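Local atomic coordinates of ethylbenzene dehydrogenase alpha-subunit (Aromatoleum aromaticum, PDB entry 2IVF), a protein that is the molybdenum-containing subunit of a three-subunit enzyme of the molybdopterin oxidoreductase family, and holds two pterin guanine dinucleotides and an iron-sulfur cluster. Residues A247-T253 against K438-I444. Residues are numbered along the deposited sequence.
Sequences AELIFMT and KRTCSYI
Two parallel strands, Leu249-Thr253 and Thr440-Ile444, pair at one edge of a four-stranded parallel sheet ordered 294-296, 277-281, 249-253, 440-444. This 3-2-1-4 order, with helices 265-274 and 454-467 against opposite faces, is consistent with a Rossmann-like alpha/beta domain. The strand axes approach to 4.6 Å at 11°, and the register runs from Leu249 opposite Thr440 (CA-CA 4.7 Å) to Thr253 opposite Ile444 (CA-CA 5.0 Å). Extended phi/psi values, such as -145/125 at Leu249, support a regular ladder of hydrogen bonds, from Cys441 N to Leu249 O (3.0 Å), Phe251 N to Cys441 O (2.9 Å), Tyr443 N to Phe251 O (2.7 Å) and Thr253 N to Tyr443 O (2.9 Å).

Leu249, Tyr443 and Glu248 bury the most surface, each 62-63 Å². Leu249 shares a face with Thr440, Phe251, Ser442, Thr253 and Ile444; its CD2 lies 3.5 Å from Thr440 OG1, and its CB 3.8 Å from Lys438 CB. Tyr443 sits on the other face, where chi1 t leads its ring away from strand 249-253, edge-to-face with Trp257, while its CB stays 3.7 Å from Met252 SD.

At the C-terminal end of its strand, where such folds commonly bind nucleotides, Thr253 touches the bound molybdopterin guanine dinucleotide (MGD), its side chain about 3 Å away at nearest atoms. At the opposite end, Arg439 O accepts hydrogen bonds from both Glu248 N (2.7 Å) and Leu249 N (3.0 Å). Chi1 m and chi2 t extend the Glu248 carboxylate so that its OE1 accepts the hydrogen bond from Arg439 N at 2.9 Å.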
ATOM      1  N   ALA A 247      20.621  15.582   3.847  1.00 23.05           N
ATOM      2  CA  ALA A 247      20.071  16.644   3.074  1.00 22.46           C
ATOM      3  C   ALA A 247      19.549  17.706   4.028  1.00 23.25           C
ATOM      4  O   ALA A 247      19.205  17.407   5.180  1.00 22.81           O
ATOM      5  CB  ALA A 247      18.951  16.100   2.187  1.00 20.65           C
ATOM      6  N   GLU A 248      19.604  18.959   3.608  1.00 23.40           N
ATOM      7  CA  GLU A 248      19.033  20.084   4.380  1.00 23.41           C
ATOM      8  C   GLU A 248      17.704  20.485   3.779  1.00 23.27           C
ATOM      9  O   GLU A 248      16.875  21.118   4.409  1.00 21.39           O
ATOM     10  CB  GLU A 248      20.005  21.269   4.356  1.00 23.40           C
ATOM     11  CG  GLU A 248      21.307  20.963   4.983  1.00 24.51           C
ATOM     12  CD  GLU A 248      22.322  22.056   4.790  1.00 26.98           C
ATOM     13  OE1 GLU A 248      22.454  22.583   3.673  1.00 24.05           O
ATOM     14  OE2 GLU A 248      23.021  22.360   5.777  1.00 32.33           O
ATOM     15  N   LEU A 249      17.480  20.099   2.528  1.00 21.44           N
ATOM     16  CA  LEU A 249      16.253  20.488   1.829  1.00 22.62           C
ATOM     17  C   LEU A 249      15.915  19.314   0.952  1.00 22.68           C
ATOM     18  O   LEU A 249      16.816  18.798   0.272  1.00 22.39           O
ATOM     19  CB  LEU A 249      16.476  21.686   0.910  1.00 23.03           C
ATOM     20  CG  LEU A 249      15.322  22.244   0.079  1.00 21.46           C
ATOM     21  CD1 LEU A 249      14.160  22.645   0.993  1.00 22.88           C
ATOM     22  CD2 LEU A 249      15.827  23.460  -0.796  1.00 21.97           C
ATOM     23  N   ILE A 250      14.692  18.802   1.100  1.00 22.09           N
ATOM     24  CA  ILE A 250      14.250  17.578   0.429  1.00 22.92           C
ATOM     25  C   ILE A 250      12.999  17.882  -0.394  1.00 24.19           C
ATOM     26  O   ILE A 250      11.988  18.413   0.129  1.00 24.50           O
ATOM     27  CB  ILE A 250      13.913  16.458   1.429  1.00 23.47           C
ATOM     28  CG1 ILE A 250      15.130  16.111   2.305  1.00 22.02           C
ATOM     29  CG2 ILE A 250      13.343  15.216   0.691  1.00 20.61           C
ATOM     30  CD1 ILE A 250      14.839  15.376   3.624  1.00 22.96           C
ATOM     31  N   PHE A 251      13.055  17.552  -1.671  1.00 24.49           N
ATOM     32  CA  PHE A 251      11.916  17.676  -2.584  1.00 23.91           C
ATOM     33  C   PHE A 251      11.346  16.325  -2.986  1.00 25.78           C
ATOM     34  O   PHE A 251      12.006  15.553  -3.700  1.00 25.42           O
ATOM     35  CB  PHE A 251      12.333  18.403  -3.884  1.00 25.20           C
ATOM     36  CG  PHE A 251      12.599  19.841  -3.712  1.00 23.93           C
ATOM     37  CD1 PHE A 251      11.558  20.762  -3.682  1.00 19.78           C
ATOM     38  CD2 PHE A 251      13.895  20.304  -3.627  1.00 23.88           C
ATOM     39  CE1 PHE A 251      11.806  22.108  -3.515  1.00 22.92           C
ATOM     40  CE2 PHE A 251      14.147  21.647  -3.497  1.00 23.71           C
ATOM     41  CZ  PHE A 251      13.106  22.555  -3.410  1.00 24.23           C
ATOM     42  N   MET A 252      10.116  16.037  -2.542  1.00 23.82           N
ATOM     43  CA  MET A 252       9.368  14.863  -2.986  1.00 23.46           C
ATOM     44  C   MET A 252       8.479  15.339  -4.099  1.00 24.03           C
ATOM     45  O   MET A 252       7.614  16.175  -3.851  1.00 24.13           O
ATOM     46  CB  MET A 252       8.513  14.319  -1.843  1.00 23.26           C
ATOM     47  CG  MET A 252       9.355  13.775  -0.711  1.00 23.19           C
ATOM     48  SD  MET A 252      10.021  12.175  -1.232  1.00 29.06           S
ATOM     49  CE  MET A 252      11.576  12.139  -0.392  1.00 29.88           C
ATOM     50  N   THR A 253       8.680  14.832  -5.322  1.00 22.88           N
ATOM     51  CA  THR A 253       7.965  15.376  -6.466  1.00 23.19           C
ATOM     52  C   THR A 253       7.551  14.236  -7.375  1.00 24.30           C
ATOM     53  O   THR A 253       8.246  13.223  -7.444  1.00 24.76           O
ATOM     54  CB  THR A 253       8.825  16.384  -7.230  1.00 24.15           C
ATOM     55  OG1 THR A 253       8.037  16.898  -8.294  1.00 22.15           O
ATOM     56  CG2 THR A 253      10.143  15.796  -7.760  1.00 20.85           C
ATOM     57  N   LYS A 438      21.192  25.346   0.211  1.00 25.60           N
ATOM     58  CA  LYS A 438      20.940  24.141   0.982  1.00 25.44           C
ATOM     59  C   LYS A 438      21.342  22.923   0.208  1.00 24.49           C
ATOM     60  O   LYS A 438      21.108  22.840  -1.005  1.00 22.05           O
ATOM     61  CB  LYS A 438      19.469  23.999   1.376  1.00 25.93           C
ATOM     62  CG  LYS A 438      19.061  25.049   2.401  1.00 25.55           C
ATOM     63  CD  LYS A 438      17.706  24.764   2.989  1.00 27.52           C
ATOM     64  CE  LYS A 438      17.193  25.948   3.810  1.00 29.76           C
ATOM     65  NZ  LYS A 438      18.275  26.375   4.732  1.00 34.01           N
ATOM     66  N   ARG A 439      21.982  21.993   0.911  1.00 22.99           N
ATOM     67  CA  ARG A 439      22.191  20.666   0.366  1.00 23.48           C
ATOM     68  C   ARG A 439      20.837  19.995   0.126  1.00 23.28           C
ATOM     69  O   ARG A 439      20.043  19.777   1.030  1.00 22.13           O
ATOM     70  CB  ARG A 439      23.063  19.836   1.312  1.00 23.73           C
ATOM     71  CG  ARG A 439      23.404  18.483   0.790  1.00 23.65           C
ATOM     72  CD  ARG A 439      24.405  18.558  -0.409  1.00 27.12           C
ATOM     73  NE  ARG A 439      25.593  19.370  -0.153  1.00 28.10           N
ATOM     74  CZ  ARG A 439      26.706  18.965   0.458  1.00 29.35           C
ATOM     75  NH1 ARG A 439      26.845  17.725   0.914  1.00 27.77           N
ATOM     76  NH2 ARG A 439      27.707  19.824   0.623  1.00 31.70           N
ATOM     77  N   THR A 440      20.581  19.667  -1.127  1.00 24.08           N
ATOM     78  CA  THR A 440      19.251  19.367  -1.592  1.00 23.72           C
ATOM     79  C   THR A 440      19.214  17.996  -2.264  1.00 24.60           C
ATOM     80  O   THR A 440      20.055  17.684  -3.084  1.00 23.17           O
ATOM     81  CB  THR A 440      18.762  20.412  -2.565  1.00 23.88           C
ATOM     82  OG1 THR A 440      18.698  21.705  -1.908  1.00 25.45           O
ATOM     83  CG2 THR A 440      17.396  19.976  -3.205  1.00 24.55           C
ATOM     84  N   CYS A 441      18.265  17.187  -1.818  1.00 24.55           N
ATOM     85  CA  CYS A 441      18.042  15.849  -2.324  1.00 24.82           C
ATOM     86  C   CYS A 441      16.572  15.884  -2.755  1.00 26.17           C
ATOM     87  O   CYS A 441      15.694  16.493  -2.081  1.00 25.19           O
ATOM     88  CB  CYS A 441      18.248  14.806  -1.228  1.00 25.07           C
ATOM     89  SG  CYS A 441      18.297  13.107  -1.881  1.00 25.91           S
ATOM     90  N   SER A 442      16.304  15.232  -3.874  1.00 25.41           N
ATOM     91  CA  SER A 442      14.976  15.056  -4.366  1.00 25.26           C
ATOM     92  C   SER A 442      14.631  13.575  -4.480  1.00 24.94           C
ATOM     93  O   SER A 442      15.507  12.683  -4.600  1.00 24.26           O
ATOM     94  CB  SER A 442      14.843  15.725  -5.763  1.00 25.65           C
ATOM     95  OG  SER A 442      15.217  17.082  -5.725  1.00 28.84           O
ATOM     96  N   TYR A 443      13.344  13.302  -4.449  1.00 23.41           N
ATOM     97  CA  TYR A 443      12.857  12.040  -5.019  1.00 23.41           C
ATOM     98  C   TYR A 443      11.826  12.378  -6.050  1.00 23.04           C
ATOM     99  O   TYR A 443      10.716  12.774  -5.723  1.00 23.21           O
ATOM    100  CB  TYR A 443      12.250  11.100  -3.976  1.00 22.75           C
ATOM    101  CG  TYR A 443      12.056   9.690  -4.527  1.00 23.23           C
ATOM    102  CD1 TYR A 443      10.863   9.321  -5.188  1.00 21.13           C
ATOM    103  CD2 TYR A 443      13.079   8.772  -4.466  1.00 23.10           C
ATOM    104  CE1 TYR A 443      10.722   8.050  -5.707  1.00 22.50           C
ATOM    105  CE2 TYR A 443      12.923   7.497  -4.950  1.00 22.04           C
ATOM    106  CZ  TYR A 443      11.748   7.147  -5.572  1.00 19.78           C
ATOM    107  OH  TYR A 443      11.620   5.888  -6.153  1.00 23.95           O
ATOM    108  N   ILE A 444      12.237  12.217  -7.299  1.00 22.68           N
ATOM    109  CA  ILE A 444      11.367  12.248  -8.425  1.00 22.95           C
ATOM    110  C   ILE A 444      10.808  10.855  -8.630  1.00 23.26           C
ATOM    111  O   ILE A 444      11.547   9.913  -8.930  1.00 24.76           O
ATOM    112  CB  ILE A 444      12.136  12.590  -9.726  1.00 22.40           C
ATOM    113  CG1 ILE A 444      12.975  13.858  -9.540  1.00 22.94           C
ATOM    114  CG2 ILE A 444      11.129  12.794 -10.872  1.00 23.16           C
ATOM    115  CD1 ILE A 444      13.834  14.193 -10.748  1.00 22.91           C
TER